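Local atomic coordinates of uncharacterized LolA superfamily protein NE2245 (Nitrosomonas europaea ATCC 19718, PDB entry 3BUU), a protein that is of unknown function but belongs to the LolA superfamily, whose best-known members carry lipoproteins across the periplasm to the outer membrane. Residues 129-134 with 151-156; 146-151 with 160-165; 11-16 with 110-115; 173-178 with 192-197. One frame throughout, in Å; residues are numbered along the deposited sequence.

From the N terminus, helix 9-20 comes first. Contact 3 joins it to the loop 110-115, closing a long loop of 93 residues that ends before the other contacts begin. Contact 1 then closes the hairpin of strands 128-137 and 146-152 round the loop 138-145. Contact 2 closes the hairpin of strands 146-152 and 158-164 round 153-157. These two cross along the chain, because their segments alternate, and they share Val151. Contact 4 follows in series, in the hairpin of strands 170-182 and 185-195. A backbone hydrogen bond between Ala161 and Ser174 ties contact 2 to contact 4. Ile12 and Leu13 pack against Val151 and Leu149, which brings contact 3 onto the hairpin strands.

Contact 1. Residues 129-134 with 151-156; sequences DYYVLE and VNQSNF
Gln153 lays its CG over the centre of the Tyr131 ring, and the two side chains cross at about a right angle. CG stands 3.5 Å from the centroid of that ring, almost on the normal, as a CH-pi contact. The Tyr131 ring and the Gln153 amide plane are 25° apart. Gln153 CG lies beside the backbone N (chi1 -66°), which places it over the ring, and the chain is extended beyond it. The amide end reaches Asp129, with Gln153 OE1 3.6 Å from Asp129 CB. Water 2 gives a hydrogen bond to Gln153 OE1 and a weak one to Asp129 OD2. Asp129 OD1 is hydrogen-bonded to Ser124 OG. The Tyr130 ring lies on the sheet face opposite Tyr131 and Val151, obliquely against Asn152, with CD1 3.6 Å from Asn152 CA. Asn152 OD1 takes bonds from both N and OG of Ser154, and the first makes an Asx turn. Antiparallel backbone bonds hold the strands: Tyr131 N to Val151 O is 2.8 Å, and Val151 N to Tyr131 O is 2.9 Å. Gln153 N bonds to Asp129 O in a nearly straight line, 2.9 Å long. An alanine in place of Tyr131 would probably leave Gln153 CG without its ring and Phe156 CE1 without its neighbour CE2. This hairpin has strand 115-125 beside strand 128-137. Helix 9-20 covers the face of Tyr131, Leu133 and Val151 through Ile12.

Contact 2. Residues 146-151 with 160-165; sequences KVLLWV and KAEFYS
Lys160 CG sits between the backbone N and the carbonyl carbon (chi1 73°), and the rest of its chain is extended across the Trp150 ring. Lys160 CE stands over the indole face, 3.4 Å from the centroid of the five-membered ring. Lys160 NZ is 4.5 Å from the same centroid, a cation-pi contact. The other end of the pairing repeats the theme. Lys146 is extended throughout, and its CE meets one face of the Tyr164 ring, offset toward the rim. Lys146 NZ lies 4.5 Å from the centroid of the Tyr164 ring, near its normal, a second cation-pi contact. Between the two lysines, Glu162 CD comes 3.6 Å from Trp150 CH2. Tyr164 OH donates to Glu162 OE1 at 2.7 Å, from above the carboxylate plane. Leu148 CG packs on Tyr164 CE2. Trp150 NE1 is hydrogen-bonded to Glu123 OE1. The other face is apolar: Val147 CG2 lies 3.8 Å from Phe163 CD1, and Ala161 CB touches Val147 and Leu149. Leu148 and Glu162 form a hydrogen-bonded pair, with Leu148 N to Glu162 O at 2.9 Å. The strands run antiparallel, 172° between directions. This is a beta hairpin with one mixed aromatic-and-charged face and one apolar face, and helix 9-20 lies against Leu149 on the latter, consistent with the incomplete beta barrel and packed helices of LolA-like proteins.

Contact 3. Residues 11-16 with 110-115; sequences SILEKA and NFTGDY
Leu13 overlaps the start of the Phe111 side chain, and the two cross at about a right angle. Its CD1 lies 3.7 Å from Phe111 CB. CG of Leu13 is anti to the backbone N (chi1 -170°), which puts it beside Thr112 OG1. Thr112 and Leu13 lie alongside each other, running opposite ways, with Thr112 OG1 3.7 Å from both Leu13 CG and CD2. Thr112 OG1 is hydrogen-bonded to Asp17 OD2, one helix turn beyond Leu13. Asp17 also takes a bond from the backbone N of Phe111, so its carboxylate holds both residues to the helix. No hydrogen bond joins the two segments themselves. An alanine at Leu13 would probably open a gap beside Phe111 CB and Thr112 OG1. The contact joins helix 9-20 to the loop that leads from helix 103-107 into strand 115-125. Leu13 and Phe111 both pack on Leu149 of strand 146-152, and Phe111 also touches Leu135 of strand 128-137.

Contact 4. Residues 173-178 with 192-197; sequences TSRYEN and IMEDAL
Thr173 and Glu194 bond to each other through both backbone groups, with Glu194 N to Thr173 O at 2.8 Å and Thr173 N to Glu194 O at 3.0 Å. Arg175 and Ile192 form the next hydrogen-bonded pair in the same way. These pairs belong to the antiparallel beta hairpin of strands 170-182 and 185-195. On the face that carries these four side chains, Arg175 NE meets Glu177 OE2 at 3.1 Å, a salt bridge within the strand. The partner lies in the guanidinium plane, and a bend at chi3 (-51°) turns NE toward it. Across the strands, Arg175 NH1 reaches Glu194 OE1 at 3.8 Å, a long and doubtful salt bridge that rests on one conformer of Glu194. Ile192 lies against the face of the guanidinium, with CG2 3.5 Å from Arg175 NH2. Its CD1 comes 3.4 Å from Glu177 CD. Water 3 bonds to Thr173 OG1 and donates a hydrogen bond to Glu194 O. The arginine charge is probably balanced mainly by Glu177, and the rotation of the guanidinium is likely to be restrained by the NE bond to that acid and by Ile192 against its face.

Contact 1. Residues 129-134 with 151-156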
loop_
_atom_site.group_PDB
_atom_site.type_symbol
_atom_site.label_atom_id
_atom_site.label_comp_id
_atom_site.label_asym_id
_atom_site.label_seq_id
_atom_site.Cartn_x
_atom_site.Cartn_y
_atom_site.Cartn_z
ATOM N N ASP A 129 24.525 0.018 0.240
ATOM C CA ASP A 129 24.250 1.130 1.135
ATOM C C ASP A 129 22.831 1.600 0.892
ATOM O O ASP A 129 22.366 1.652 -0.236
ATOM C CB ASP A 129 25.186 2.324 0.873
ATOM C CG ASP A 129 26.640 1.959 0.976
ATOM O OD1 ASP A 129 26.983 1.368 1.998
ATOM O OD2 ASP A 129 27.443 2.291 0.060
ATOM N N TYR A 130 22.187 1.983 1.981
ATOM C CA TYR A 130 20.812 2.407 1.988
ATOM C C TYR A 130 20.685 3.739 2.665
ATOM O O TYR A 130 21.306 3.971 3.701
ATOM C CB TYR A 130 19.912 1.373 2.730
ATOM C CG TYR A 130 19.951 0.035 2.091
ATOM C CD1 TYR A 130 19.100 -0.285 1.024
ATOM C CD2 TYR A 130 20.865 -0.912 2.526
ATOM C CE1 TYR A 130 19.213 -1.521 0.426
ATOM C CE2 TYR A 130 20.952 -2.149 1.938
ATOM C CZ TYR A 130 20.146 -2.439 0.872
ATOM O OH TYR A 130 20.217 -3.690 0.304
ATOM N N TYR A 131 19.843 4.596 2.116
ATOM C CA TYR A 131 19.298 5.710 2.863
ATOM C C TYR A 131 18.196 5.163 3.757
ATOM O O TYR A 131 17.308 4.478 3.259
ATOM C CB TYR A 131 18.678 6.744 1.924
ATOM C CG TYR A 131 19.585 7.315 0.884
ATOM C CD1 TYR A 131 20.677 8.081 1.221
ATOM C CD2 TYR A 131 19.305 7.147 -0.469
ATOM C CE1 TYR A 131 21.477 8.688 0.218
ATOM C CE2 TYR A 131 20.088 7.724 -1.459
ATOM C CZ TYR A 131 21.186 8.491 -1.123
ATOM O OH TYR A 131 21.954 9.088 -2.098
ATOM N N VAL A 132 18.170 5.540 5.035
ATOM C CA VAL A 132 17.045 5.212 5.920
ATOM C C VAL A 132 16.280 6.488 6.150
ATOM O O VAL A 132 16.789 7.395 6.848
ATOM C CB VAL A 132 17.473 4.533 7.249
ATOM C CG1 VAL A 132 16.224 4.105 8.023
ATOM C CG2 VAL A 132 18.362 3.344 6.972
ATOM N N LEU A 133 15.114 6.598 5.525
ATOM C CA LEU A 133 14.304 7.784 5.680
ATOM C C LEU A 133 13.315 7.601 6.812
ATOM O O LEU A 133 12.651 6.573 6.893
ATOM C CB LEU A 133 13.481 8.078 4.410
ATOM C CG LEU A 133 14.305 8.322 3.138
ATOM C CD1 LEU A 133 13.367 8.638 1.935
ATOM C CD2 LEU A 133 15.288 9.448 3.321
ATOM N N GLU A 134 13.180 8.611 7.652
ATOM C CA GLU A 134 12.104 8.662 8.625
ATOM C C GLU A 134 10.957 9.455 7.995
ATOM O O GLU A 134 11.138 10.634 7.633
ATOM C CB GLU A 134 12.584 9.338 9.909
ATOM C CG GLU A 134 11.450 9.408 10.913
ATOM C CD GLU A 134 11.905 9.539 12.343
ATOM O OE1 GLU A 134 13.116 9.489 12.610
ATOM O OE2 GLU A 134 11.033 9.670 13.222
ATOM N N VAL A 151 15.986 2.836 1.312
ATOM C CA VAL A 151 16.034 3.086 -0.113
ATOM C C VAL A 151 17.474 2.844 -0.556
ATOM O O VAL A 151 18.416 3.441 -0.015
ATOM C CB VAL A 151 15.569 4.519 -0.438
ATOM C CG1 VAL A 151 15.684 4.754 -1.945
ATOM C CG2 VAL A 151 14.143 4.746 0.004
ATOM N N ASN A 152 17.649 1.959 -1.532
ATOM C CA ASN A 152 19.004 1.665 -2.024
ATOM C C ASN A 152 19.641 2.914 -2.607
ATOM O O ASN A 152 19.050 3.592 -3.450
ATOM C CB ASN A 152 18.863 0.596 -3.101
ATOM C CG ASN A 152 20.151 -0.103 -3.403
ATOM O OD1 ASN A 152 21.155 0.527 -3.581
ATOM N ND2 ASN A 152 20.111 -1.395 -3.512
ATOM N N GLN A 153 20.860 3.233 -2.179
ATOM C CA GLN A 153 21.518 4.444 -2.668
ATOM C C GLN A 153 21.898 4.316 -4.126
ATOM O O GLN A 153 22.067 5.316 -4.809
ATOM C CB GLN A 153 22.769 4.740 -1.880
ATOM C CG GLN A 153 22.493 5.100 -0.417
ATOM C CD GLN A 153 23.730 5.554 0.312
ATOM O OE1 GLN A 153 24.806 5.672 -0.273
ATOM N NE2 GLN A 153 23.610 5.736 1.603
ATOM N N SER A 154 22.092 3.096 -4.614
ATOM C CA SER A 154 22.601 2.908 -5.958
ATOM C C SER A 154 21.546 3.240 -7.002
ATOM O O SER A 154 21.887 3.814 -8.034
ATOM C CB SER A 154 23.105 1.451 -6.153
ATOM O OG SER A 154 22.083 0.496 -6.084
ATOM N N ASN A 155 20.303 2.826 -6.788
ATOM C CA ASN A 155 19.255 2.884 -7.817
ATOM C C ASN A 155 17.912 3.353 -7.259
ATOM O O ASN A 155 16.929 3.310 -7.984
ATOM C CB ASN A 155 19.097 1.529 -8.502
ATOM C CG ASN A 155 18.799 0.424 -7.539
ATOM O OD1 ASN A 155 18.481 0.645 -6.374
ATOM N ND2 ASN A 155 18.942 -0.804 -8.022
ATOM N N PHE A 156 17.876 3.807 -5.999
ATOM C CA PHE A 156 16.668 4.336 -5.370
ATOM C C PHE A 156 15.572 3.331 -5.196
ATOM O O PHE A 156 14.436 3.700 -4.900
ATOM C CB PHE A 156 16.159 5.616 -6.060
ATOM C CG PHE A 156 17.192 6.704 -6.072
ATOM C CD1 PHE A 156 17.395 7.523 -4.961
ATOM C CD2 PHE A 156 17.961 6.899 -7.210
ATOM C CE1 PHE A 156 18.362 8.529 -4.972
ATOM C CE2 PHE A 156 18.924 7.910 -7.245
ATOM C CZ PHE A 156 19.133 8.718 -6.137
HETATM O O HOH W 1 23.945 0.597 -2.681
HETATM O O HOH W 2 27.449 5.580 0.667
#

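Contact 2. Residues 146-151 with 160-165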
loop_
_atom_site.group_PDB
_atom_site.type_symbol
_atom_site.label_atom_id
_atom_site.label_comp_id
_atom_site.label_asym_id
_atom_site.label_seq_id
_atom_site.Cartn_x
_atom_site.Cartn_y
_atom_site.Cartn_z
ATOM N N LYS A 146 4.370 6.942 11.659
ATOM C CA LYS A 146 5.784 6.923 11.383
ATOM C C LYS A 146 6.129 5.678 10.598
ATOM O O LYS A 146 5.689 4.582 10.945
ATOM C CB LYS A 146 6.594 6.962 12.718
ATOM C CG LYS A 146 8.053 6.648 12.602
ATOM C CD LYS A 146 8.687 6.600 14.019
ATOM C CE LYS A 146 10.039 5.970 14.000
ATOM N NZ LYS A 146 10.656 6.109 15.352
ATOM N N VAL A 147 6.949 5.856 9.559
ATOM C CA VAL A 147 7.495 4.742 8.780
ATOM C C VAL A 147 9.002 4.987 8.655
ATOM O O VAL A 147 9.401 6.129 8.387
ATOM C CB VAL A 147 6.845 4.681 7.372
ATOM C CG1 VAL A 147 7.387 3.488 6.566
ATOM C CG2 VAL A 147 5.333 4.542 7.506
ATOM N N LEU A 148 9.836 3.959 8.770
ATOM C CA LEU A 148 11.234 4.053 8.364
ATOM C C LEU A 148 11.350 3.264 7.078
ATOM O O LEU A 148 10.964 2.105 7.024
ATOM C CB LEU A 148 12.174 3.466 9.436
ATOM C CG LEU A 148 12.153 4.147 10.799
ATOM C CD1 LEU A 148 13.248 3.534 11.664
ATOM C CD2 LEU A 148 12.245 5.647 10.706
ATOM N N LEU A 149 11.868 3.908 6.039
ATOM C CA LEU A 149 11.966 3.322 4.711
ATOM C C LEU A 149 13.430 3.262 4.282
ATOM O O LEU A 149 14.110 4.290 4.264
ATOM C CB LEU A 149 11.155 4.165 3.704
ATOM C CG LEU A 149 11.188 3.647 2.255
ATOM C CD1 LEU A 149 10.482 2.320 2.097
ATOM C CD2 LEU A 149 10.620 4.694 1.329
ATOM N N TRP A 150 13.902 2.063 3.948
ATOM C CA TRP A 150 15.231 1.861 3.402
ATOM C C TRP A 150 15.161 1.971 1.884
ATOM O O TRP A 150 14.385 1.239 1.248
ATOM C CB TRP A 150 15.749 0.473 3.777
ATOM C CG TRP A 150 16.328 0.313 5.146
ATOM C CD1 TRP A 150 17.624 0.029 5.416
ATOM C CD2 TRP A 150 15.651 0.361 6.415
ATOM N NE1 TRP A 150 17.815 -0.056 6.775
ATOM C CE2 TRP A 150 16.625 0.171 7.406
ATOM C CE3 TRP A 150 14.324 0.574 6.805
ATOM C CZ2 TRP A 150 16.343 0.155 8.758
ATOM C CZ3 TRP A 150 14.009 0.577 8.189
ATOM C CH2 TRP A 150 15.043 0.359 9.139
ATOM N N VAL A 151 15.986 2.836 1.312
ATOM C CA VAL A 151 16.034 3.086 -0.113
ATOM C C VAL A 151 17.474 2.844 -0.556
ATOM O O VAL A 151 18.416 3.441 -0.015
ATOM C CB VAL A 151 15.569 4.519 -0.438
ATOM C CG1 VAL A 151 15.684 4.754 -1.945
ATOM C CG2 VAL A 151 14.143 4.746 0.004
ATOM N N LYS A 160 13.101 -2.101 2.208
ATOM C CA LYS A 160 12.299 -2.603 3.299
ATOM C C LYS A 160 11.777 -1.413 4.065
ATOM O O LYS A 160 12.247 -0.272 3.902
ATOM C CB LYS A 160 13.138 -3.540 4.206
ATOM C CG LYS A 160 14.153 -2.847 5.083
ATOM C CD LYS A 160 14.960 -3.834 5.920
ATOM C CE LYS A 160 15.896 -3.078 6.890
ATOM N NZ LYS A 160 16.601 -4.029 7.780
ATOM N N ALA A 161 10.788 -1.675 4.904
ATOM C CA ALA A 161 10.202 -0.655 5.737
ATOM C C ALA A 161 9.876 -1.197 7.104
ATOM O O ALA A 161 9.646 -2.391 7.302
ATOM C CB ALA A 161 8.991 -0.039 5.059
ATOM N N GLU A 162 9.806 -0.255 8.046
ATOM C CA GLU A 162 9.317 -0.534 9.416
ATOM C C GLU A 162 8.181 0.428 9.699
ATOM O O GLU A 162 8.319 1.640 9.457
ATOM C CB GLU A 162 10.455 -0.348 10.431
ATOM C CG GLU A 162 11.568 -1.381 10.353
ATOM C CD GLU A 162 12.666 -1.139 11.348
ATOM O OE1 GLU A 162 12.692 -0.071 11.962
ATOM O OE2 GLU A 162 13.542 -2.009 11.464
ATOM N N PHE A 163 7.066 -0.099 10.221
ATOM C CA PHE A 163 5.856 0.703 10.421
ATOM C C PHE A 163 5.619 0.806 11.920
ATOM O O PHE A 163 5.645 -0.220 12.612
ATOM C CB PHE A 163 4.655 0.005 9.747
ATOM C CG PHE A 163 4.836 -0.137 8.286
ATOM C CD1 PHE A 163 4.334 0.856 7.434
ATOM C CD2 PHE A 163 5.542 -1.220 7.746
ATOM C CE1 PHE A 163 4.525 0.764 6.062
ATOM C CE2 PHE A 163 5.733 -1.325 6.371
ATOM C CZ PHE A 163 5.217 -0.341 5.531
ATOM N N TYR A 164 5.374 2.032 12.388
ATOM C CA TYR A 164 5.268 2.311 13.823
ATOM C C TYR A 164 3.894 2.816 14.175
ATOM O O TYR A 164 3.183 3.434 13.336
ATOM C CB TYR A 164 6.321 3.358 14.196
ATOM C CG TYR A 164 7.695 2.761 14.153
ATOM C CD1 TYR A 164 8.305 2.241 15.311
ATOM C CD2 TYR A 164 8.409 2.698 12.954
ATOM C CE1 TYR A 164 9.570 1.665 15.280
ATOM C CE2 TYR A 164 9.680 2.090 12.899
ATOM C CZ TYR A 164 10.254 1.586 14.077
ATOM O OH TYR A 164 11.479 0.964 14.137
ATOM N N SER A 165 3.530 2.556 15.434
ATOM C CA SER A 165 2.236 2.976 15.960
ATOM C C SER A 165 2.199 4.434 16.265
ATOM O O SER A 165 3.226 5.112 16.221
ATOM C CB SER A 165 1.981 2.221 17.225
ATOM O OG SER A 165 2.718 2.774 18.314
#

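Contact 3. Residues 11-16 with 110-115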
loop_
_atom_site.group_PDB
_atom_site.type_symbol
_atom_site.label_atom_id
_atom_site.label_comp_id
_atom_site.label_asym_id
_atom_site.label_seq_id
_atom_site.Cartn_x
_atom_site.Cartn_y
_atom_site.Cartn_z
ATOM N N SER A 11 13.604 14.093 -2.673
ATOM C CA SER A 11 13.872 13.483 -3.976
ATOM C C SER A 11 14.079 11.989 -3.882
ATOM O O SER A 11 13.661 11.265 -4.769
ATOM C CB SER A 11 14.986 14.190 -4.737
ATOM O OG SER A 11 16.252 13.922 -4.196
ATOM N N ILE A 12 14.693 11.517 -2.796
ATOM C CA ILE A 12 14.872 10.095 -2.574
ATOM C C ILE A 12 13.492 9.432 -2.489
ATOM O O ILE A 12 13.239 8.404 -3.111
ATOM C CB ILE A 12 15.689 9.821 -1.293
ATOM C CG1 ILE A 12 17.129 10.339 -1.447
ATOM C CG2 ILE A 12 15.733 8.332 -1.000
ATOM C CD1 ILE A 12 17.838 10.405 -0.102
ATOM N N LEU A 13 12.602 10.016 -1.695
ATOM C CA LEU A 13 11.270 9.443 -1.542
ATOM C C LEU A 13 10.517 9.444 -2.866
ATOM O O LEU A 13 9.824 8.477 -3.177
ATOM C CB LEU A 13 10.485 10.215 -0.476
ATOM C CG LEU A 13 9.179 9.539 -0.094
ATOM C CD1 LEU A 13 9.365 8.154 0.469
ATOM C CD2 LEU A 13 8.413 10.488 0.878
ATOM N N GLU A 14 10.627 10.536 -3.616
ATOM C CA GLU A 14 9.985 10.619 -4.937
ATOM C C GLU A 14 10.463 9.517 -5.860
ATOM O O GLU A 14 9.683 8.888 -6.583
ATOM C CB GLU A 14 10.301 11.978 -5.592
ATOM C CG GLU A 14 9.413 13.112 -5.117
ATOM C CD GLU A 14 9.932 14.514 -5.412
ATOM O OE1 GLU A 14 11.109 14.706 -5.793
ATOM O OE2 GLU A 14 9.132 15.455 -5.219
ATOM N N LYS A 15 11.772 9.304 -5.854
ATOM C CA LYS A 15 12.373 8.291 -6.711
ATOM C C LYS A 15 11.938 6.907 -6.314
ATOM O O LYS A 15 11.644 6.070 -7.188
ATOM C CB LYS A 15 13.888 8.421 -6.788
ATOM C CG LYS A 15 14.310 9.702 -7.496
ATOM C CD LYS A 15 15.762 10.062 -7.407
ATOM C CE LYS A 15 15.991 11.433 -8.060
ATOM N NZ LYS A 15 15.608 11.419 -9.498
ATOM N N ALA A 16 11.886 6.636 -5.021
ATOM C CA ALA A 16 11.396 5.335 -4.561
ATOM C C ALA A 16 9.908 5.140 -4.929
ATOM O O ALA A 16 9.502 4.059 -5.396
ATOM C CB ALA A 16 11.645 5.192 -3.065
ATOM N N ASN A 110 1.276 6.349 -3.013
ATOM C CA ASN A 110 2.596 6.962 -2.803
ATOM C C ASN A 110 2.822 7.362 -1.390
ATOM O O ASN A 110 1.859 7.712 -0.702
ATOM C CB ASN A 110 2.698 8.186 -3.697
ATOM C CG ASN A 110 2.620 7.790 -5.175
ATOM O OD1 ASN A 110 3.382 6.936 -5.587
ATOM N ND2 ASN A 110 1.669 8.323 -5.932
ATOM N N PHE A 111 4.072 7.345 -0.924
ATOM C CA PHE A 111 4.382 7.953 0.365
ATOM C C PHE A 111 4.408 9.482 0.261
ATOM O O PHE A 111 3.996 10.170 1.204
ATOM C CB PHE A 111 5.743 7.478 0.851
ATOM C CG PHE A 111 5.787 6.032 1.257
ATOM C CD1 PHE A 111 5.037 5.554 2.330
ATOM C CD2 PHE A 111 6.614 5.165 0.567
ATOM C CE1 PHE A 111 5.114 4.185 2.696
ATOM C CE2 PHE A 111 6.711 3.832 0.962
ATOM C CZ PHE A 111 5.943 3.356 2.022
ATOM N N THR A 112 4.928 10.018 -0.838
ATOM C CA THR A 112 5.005 11.478 -1.020
ATOM C C THR A 112 3.619 12.063 -0.864
ATOM O O THR A 112 2.645 11.530 -1.416
ATOM C CB THR A 112 5.596 11.815 -2.371
ATOM O OG1 THR A 112 6.950 11.362 -2.433
ATOM C CG2 THR A 112 5.614 13.321 -2.634
ATOM N N GLY A 113 3.539 13.152 -0.098
ATOM C CA GLY A 113 2.282 13.854 0.157
ATOM C C GLY A 113 1.627 13.447 1.471
ATOM O O GLY A 113 0.862 14.208 2.061
ATOM N N ASP A 114 1.893 12.228 1.926
ATOM C CA ASP A 114 1.323 11.737 3.185
ATOM C C ASP A 114 2.299 11.832 4.354
ATOM O O ASP A 114 1.898 11.760 5.500
ATOM C CB ASP A 114 0.893 10.270 3.047
ATOM C CG ASP A 114 -0.426 10.074 2.339
ATOM O OD1 ASP A 114 -1.049 11.108 1.946
ATOM O OD2 ASP A 114 -0.836 8.872 2.202
ATOM N N TYR A 115 3.607 11.925 4.047
ATOM C CA TYR A 115 4.659 11.865 5.045
ATOM C C TYR A 115 5.696 12.921 4.740
ATOM O O TYR A 115 6.072 13.125 3.583
ATOM C CB TYR A 115 5.405 10.506 5.034
ATOM C CG TYR A 115 4.467 9.369 5.313
ATOM C CD1 TYR A 115 4.185 8.977 6.619
ATOM C CD2 TYR A 115 3.798 8.733 4.286
ATOM C CE1 TYR A 115 3.245 7.982 6.890
ATOM C CE2 TYR A 115 2.852 7.748 4.539
ATOM C CZ TYR A 115 2.569 7.375 5.837
ATOM O OH TYR A 115 1.620 6.432 6.091
#

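Contact 4. Residues 173-178 with 192-197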
loop_
_atom_site.group_PDB
_atom_site.type_symbol
_atom_site.label_atom_id
_atom_site.label_comp_id
_atom_site.label_asym_id
_atom_site.label_seq_id
_atom_site.Cartn_x
_atom_site.Cartn_y
_atom_site.Cartn_z
ATOM N N THR A 173 6.789 -5.006 9.573
ATOM C CA THR A 173 7.844 -4.696 8.648
ATOM C C THR A 173 7.420 -5.161 7.261
ATOM O O THR A 173 6.572 -6.042 7.122
ATOM C CB THR A 173 9.149 -5.426 9.046
ATOM O OG1 THR A 173 8.905 -6.831 9.072
ATOM C CG2 THR A 173 9.663 -4.982 10.395
ATOM N N SER A 174 7.980 -4.550 6.230
ATOM C CA SER A 174 7.752 -4.996 4.882
ATOM C C SER A 174 9.079 -5.141 4.150
ATOM O O SER A 174 10.071 -4.499 4.498
ATOM C CB SER A 174 6.836 -4.059 4.120
ATOM O OG SER A 174 7.499 -2.834 3.946
ATOM N N ARG A 175 9.066 -5.988 3.141
ATOM C CA ARG A 175 10.174 -6.155 2.203
ATOM C C ARG A 175 9.615 -6.115 0.784
ATOM O O ARG A 175 8.548 -6.648 0.515
ATOM C CB ARG A 175 10.815 -7.552 2.394
ATOM C CG ARG A 175 11.377 -7.825 3.721
ATOM C CD ARG A 175 12.134 -9.157 3.687
ATOM N NE ARG A 175 11.465 -10.356 3.141
ATOM C CZ ARG A 175 10.670 -11.167 3.842
ATOM N NH1 ARG A 175 10.343 -10.881 5.100
ATOM N NH2 ARG A 175 10.172 -12.257 3.275
ATOM N N TYR A 176 10.384 -5.493 -0.107
ATOM C CA TYR A 176 10.017 -5.348 -1.512
ATOM C C TYR A 176 10.834 -6.362 -2.315
ATOM O O TYR A 176 12.053 -6.333 -2.244
ATOM C CB TYR A 176 10.366 -3.939 -1.958
ATOM C CG TYR A 176 9.573 -2.847 -1.308
ATOM C CD1 TYR A 176 8.446 -2.324 -1.939
ATOM C CD2 TYR A 176 9.946 -2.336 -0.065
ATOM C CE1 TYR A 176 7.730 -1.306 -1.389
ATOM C CE2 TYR A 176 9.212 -1.333 0.498
ATOM C CZ TYR A 176 8.101 -0.801 -0.147
ATOM O OH TYR A 176 7.370 0.218 0.441
ATOM N N GLU A 177 10.172 -7.150 -3.148
ATOM C CA GLU A 177 10.835 -8.233 -3.841
ATOM C C GLU A 177 10.296 -8.404 -5.272
ATOM O O GLU A 177 9.298 -7.792 -5.667
ATOM C CB GLU A 177 10.713 -9.546 -3.046
ATOM C CG GLU A 177 11.440 -9.459 -1.704
ATOM C CD GLU A 177 11.671 -10.730 -0.971
ATOM O OE1 GLU A 177 11.242 -11.776 -1.473
ATOM O OE2 GLU A 177 12.250 -10.665 0.148
ATOM N N ASN A 178 10.962 -9.295 -6.012
ATOM C CA ASN A 178 10.475 -9.751 -7.326
ATOM C C ASN A 178 10.323 -8.591 -8.319
ATOM O O ASN A 178 9.250 -8.321 -8.830
ATOM C CB ASN A 178 9.191 -10.589 -7.218
ATOM C CG ASN A 178 9.406 -11.895 -6.504
ATOM O OD1 ASN A 178 10.517 -12.235 -6.114
ATOM N ND2 ASN A 178 8.341 -12.653 -6.353
ATOM N N ILE A 192 6.216 -8.338 1.081
ATOM C CA ILE A 192 5.973 -9.232 2.225
ATOM C C ILE A 192 5.848 -8.400 3.465
ATOM O O ILE A 192 6.759 -7.665 3.778
ATOM C CB ILE A 192 7.101 -10.263 2.359
ATOM C CG1 ILE A 192 7.312 -11.017 1.027
ATOM C CG2 ILE A 192 6.806 -11.231 3.499
ATOM C CD1 ILE A 192 8.484 -10.485 0.273
HETATM N N MSE A 193 4.721 -8.525 4.145
HETATM C CA MSE A 193 4.442 -7.767 5.375
HETATM C C MSE A 193 4.372 -8.723 6.537
HETATM O O MSE A 193 3.560 -9.644 6.540
HETATM C CB MSE A 193 3.142 -6.955 5.287
HETATM C CG MSE A 193 3.255 -5.806 4.272
HETATM SE SE MSE A 193 1.812 -4.541 4.383
HETATM C CE MSE A 193 2.561 -3.380 3.127
ATOM N N GLU A 194 5.225 -8.479 7.533
ATOM C CA GLU A 194 5.411 -9.388 8.659
ATOM C C GLU A 194 4.970 -8.669 9.935
ATOM O O GLU A 194 5.351 -7.514 10.178
ATOM C CB GLU A 194 6.906 -9.750 8.708
ATOM C CG GLU A 194 7.319 -10.712 9.831
ATOM C CD GLU A 194 8.842 -10.954 9.845
ATOM O OE1 GLU A 194 9.466 -10.738 8.786
ATOM O OE2 GLU A 194 9.430 -11.345 10.890
ATOM N N ASP A 195 4.162 -9.341 10.757
ATOM C CA ASP A 195 3.821 -8.811 12.076
ATOM C C ASP A 195 5.084 -8.722 12.924
ATOM O O ASP A 195 5.850 -9.674 12.965
ATOM C CB ASP A 195 2.833 -9.737 12.753
ATOM C CG ASP A 195 2.176 -9.112 13.976
ATOM O OD1 ASP A 195 2.498 -7.970 14.391
ATOM O OD2 ASP A 195 1.329 -9.803 14.551
ATOM N N ALA A 196 5.277 -7.577 13.592
ATOM C CA ALA A 196 6.365 -7.424 14.561
ATOM C C ALA A 196 5.970 -7.822 15.964
ATOM O O ALA A 196 6.822 -7.889 16.831
ATOM C CB ALA A 196 6.910 -6.015 14.564
ATOM N N LEU A 197 4.679 -8.044 16.182
ATOM C CA LEU A 197 4.149 -8.426 17.470
ATOM C C LEU A 197 4.036 -9.951 17.566
ATOM O O LEU A 197 4.984 -10.666 17.211
ATOM C CB LEU A 197 2.846 -7.672 17.742
ATOM C CG LEU A 197 3.003 -6.119 17.701
ATOM C CD1 LEU A 197 1.685 -5.358 17.998
ATOM C CD2 LEU A 197 4.183 -5.563 18.526
HETATM O O HOH W 3 8.260 -7.589 11.635
HETATM O O HOH W 4 8.925 -8.160 5.897
#